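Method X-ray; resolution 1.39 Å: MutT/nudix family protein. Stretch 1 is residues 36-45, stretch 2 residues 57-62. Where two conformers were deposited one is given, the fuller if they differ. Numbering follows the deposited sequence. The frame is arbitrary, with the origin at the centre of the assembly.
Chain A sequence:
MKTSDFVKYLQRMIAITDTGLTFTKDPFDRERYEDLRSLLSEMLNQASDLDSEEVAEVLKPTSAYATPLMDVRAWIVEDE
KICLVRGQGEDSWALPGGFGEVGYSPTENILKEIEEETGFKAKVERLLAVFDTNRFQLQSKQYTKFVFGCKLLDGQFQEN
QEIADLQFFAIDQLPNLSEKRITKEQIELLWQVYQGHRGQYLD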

# COMPACT_ATOMS: atom_id res chain seq x y z
N LEU A 36 -4.25 -23.33 -4.16
CA LEU A 36 -4.11 -22.17 -5.02
C LEU A 36 -2.70 -21.59 -4.93
O LEU A 36 -2.09 -21.26 -5.96
N ARG A 37 -2.16 -21.49 -3.72
CA ARG A 37 -0.82 -20.93 -3.56
C ARG A 37 0.25 -21.82 -4.20
O ARG A 37 1.25 -21.32 -4.73
N SER A 38 0.03 -23.13 -4.17
CA SER A 38 0.95 -24.06 -4.83
C SER A 38 0.91 -23.87 -6.36
O SER A 38 1.94 -23.85 -7.01
N LEU A 39 -0.29 -23.67 -6.91
CA LEU A 39 -0.42 -23.40 -8.33
C LEU A 39 0.17 -22.05 -8.73
O LEU A 39 0.78 -21.93 -9.80
N LEU A 40 -0.01 -21.03 -7.90
CA LEU A 40 0.59 -19.73 -8.19
C LEU A 40 2.11 -19.86 -8.26
O LEU A 40 2.73 -19.27 -9.12
N SER A 41 2.66 -20.66 -7.36
CA SER A 41 4.10 -20.91 -7.30
C SER A 41 4.61 -21.66 -8.54
O SER A 41 5.66 -21.33 -9.09
N GLU A 42 3.85 -22.65 -9.00
CA GLU A 42 4.19 -23.41 -10.21
C GLU A 42 4.10 -22.53 -11.43
O GLU A 42 4.96 -22.56 -12.31
N MET A 43 3.06 -21.71 -11.49
CA MET A 43 2.85 -20.84 -12.62
C MET A 43 3.94 -19.77 -12.71
O MET A 43 4.46 -19.51 -13.79
N LEU A 44 4.29 -19.19 -11.57
CA LEU A 44 5.37 -18.21 -11.54
C LEU A 44 6.70 -18.81 -12.01
O LEU A 44 7.44 -18.17 -12.77
N ASN A 45 7.00 -20.02 -11.55
CA ASN A 45 8.21 -20.70 -11.99
C ASN A 45 8.26 -20.78 -13.51
O ASN A 45 9.28 -20.46 -14.13
N GLU A 57 12.16 -15.85 -3.13
CA GLU A 57 12.06 -14.49 -2.58
C GLU A 57 10.69 -13.85 -2.88
O GLU A 57 10.13 -13.17 -2.02
N VAL A 58 10.16 -14.09 -4.08
CA VAL A 58 8.81 -13.61 -4.42
C VAL A 58 7.75 -14.32 -3.59
O VAL A 58 6.80 -13.70 -3.10
N LEU A 59 7.90 -15.63 -3.44
CA LEU A 59 6.85 -16.42 -2.80
C LEU A 59 6.92 -16.45 -1.27
O LEU A 59 5.94 -16.83 -0.62
N LYS A 60 8.07 -16.07 -0.70
CA LYS A 60 8.22 -16.04 0.75
C LYS A 60 7.13 -15.15 1.33
O LYS A 60 7.03 -13.98 0.95
N PRO A 61 6.31 -15.68 2.25
CA PRO A 61 5.30 -14.83 2.85
C PRO A 61 5.95 -13.78 3.73
O PRO A 61 6.75 -14.09 4.62
N THR A 62 5.62 -12.54 3.44
CA THR A 62 6.21 -11.42 4.13
C THR A 62 5.48 -11.15 5.45
O THR A 62 6.07 -10.71 6.42

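The CA-to-CB bonds of Arg37, Leu40 and Leu44 on the stretch 1 helix point toward stretch 2, and those of Val58 and Leu59 point back; the contact buries 290 Å² in total, with Ser41 CA and Leu59 CA the nearest CA pair at 6.9 Å.

The apolar packing centres on Leu44 (chi1 t, chi2 p), whose CD2 lies 3.7 Å from Val58 CG1 (Val58 chi1 t) and 3.9 Å from Leu59 CD2. Leu59 (m, t) has the largest covered area. Leu59 CD1 is a methyl carbon, so its 3.5 Å approach to Ser41 OG is a van der Waals contact. Directed back into its own helix, Ser41 OG (chi1 m) donates to Arg37 O at 2.7 Å.

Polar contacts come from Arg37, whose chi1 of -148° lies between wells while chi2 and chi3 are t. Arg37 NH1 donates to Leu59 O at 2.8 Å with an N-H...O angle of 148°; a weak second bond runs from Arg37 NH2 to Leu59 O, at 3.3 Å and 127°. This carbonyl sits at the guanidinium edge, near its plane, whereas Pro61 CG covers one face, 4.1 Å from Arg37 NH2.

Water 1 extends the link: its O accepts from Arg37 NH2 (3.2 Å) and donates to Val58 O (2.8 Å) and Lys60 O (3.1 Å), tying the arginine to the backbone where the second helix ends.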

# COMPACT_ATOMS: atom_id res chain seq x y z
CB LEU A 36 -5.17 -21.12 -4.67
CG LEU A 36 -6.57 -21.48 -5.15
CD1 LEU A 36 -7.56 -20.57 -4.46
CD2 LEU A 36 -6.71 -21.40 -6.66
CB ARG A 37 -0.49 -20.62 -2.09
CG ARG A 37 0.43 -19.43 -1.96
CD ARG A 37 0.91 -19.20 -0.54
NE ARG A 37 1.29 -17.79 -0.34
CZ ARG A 37 2.49 -17.28 -0.60
NH1 ARG A 37 3.46 -18.01 -1.13
NH2 ARG A 37 2.71 -16.00 -0.34
CB SER A 38 0.62 -25.50 -4.46
OG SER A 38 0.83 -25.72 -3.07
CB LEU A 39 -1.87 -23.50 -8.79
CG LEU A 39 -2.32 -24.95 -8.96
CD1 LEU A 39 -3.82 -25.03 -8.81
CD2 LEU A 39 -1.87 -25.49 -10.32
CB LEU A 40 0.18 -18.68 -7.16
CG LEU A 40 -1.30 -18.27 -7.22
CD1 LEU A 40 -1.74 -17.51 -5.98
CD2 LEU A 40 -1.67 -17.48 -8.47
CB SER A 41 4.42 -21.69 -6.02
OG SER A 41 3.96 -20.99 -4.86
CB GLU A 42 3.27 -24.62 -10.36
CG GLU A 42 3.52 -25.71 -9.34
CD GLU A 42 2.40 -26.73 -9.26
OE1 GLU A 42 1.62 -26.86 -10.23
OE2 GLU A 42 2.32 -27.42 -8.22
CB MET A 43 1.45 -20.21 -12.56
CG MET A 43 1.19 -19.27 -13.73
SD MET A 43 -0.47 -18.64 -13.70
CE MET A 43 -0.30 -17.46 -12.41
CB LEU A 44 5.50 -17.60 -10.15
CG LEU A 44 6.77 -16.74 -10.02
CD1 LEU A 44 6.72 -15.57 -10.99
CD2 LEU A 44 6.97 -16.28 -8.58
CB ASN A 45 8.29 -22.08 -11.36
CG ASN A 45 9.67 -22.68 -11.47
OD1 ASN A 45 10.67 -22.00 -11.27
ND2 ASN A 45 9.73 -23.96 -11.78
CB GLU A 57 13.22 -13.59 -3.05
CG GLU A 57 14.54 -13.91 -2.35
CD GLU A 57 15.69 -13.02 -2.78
OE1 GLU A 57 15.59 -12.30 -3.80
OE2 GLU A 57 16.73 -13.03 -2.07
CB VAL A 58 8.51 -13.72 -5.94
CG1 VAL A 58 7.04 -13.43 -6.23
CG2 VAL A 58 9.38 -12.78 -6.73
CB LEU A 59 6.85 -17.84 -3.37
CG LEU A 59 6.64 -17.96 -4.88
CD1 LEU A 59 7.05 -19.35 -5.32
CD2 LEU A 59 5.21 -17.63 -5.33
CB LYS A 60 9.60 -15.52 1.16
CG LYS A 60 9.79 -15.50 2.67
CD LYS A 60 10.93 -14.58 3.08
CE LYS A 60 10.90 -14.33 4.58
NZ LYS A 60 12.17 -13.72 5.06
CB PRO A 61 4.47 -15.81 3.69
CG PRO A 61 4.69 -17.12 3.03
CD PRO A 61 6.13 -17.09 2.62
CB THR A 62 6.18 -10.18 3.21
OG1 THR A 62 6.68 -10.55 1.91
CG2 THR A 62 7.02 -9.07 3.76
O HOH W 1 4.77 -13.73 -1.15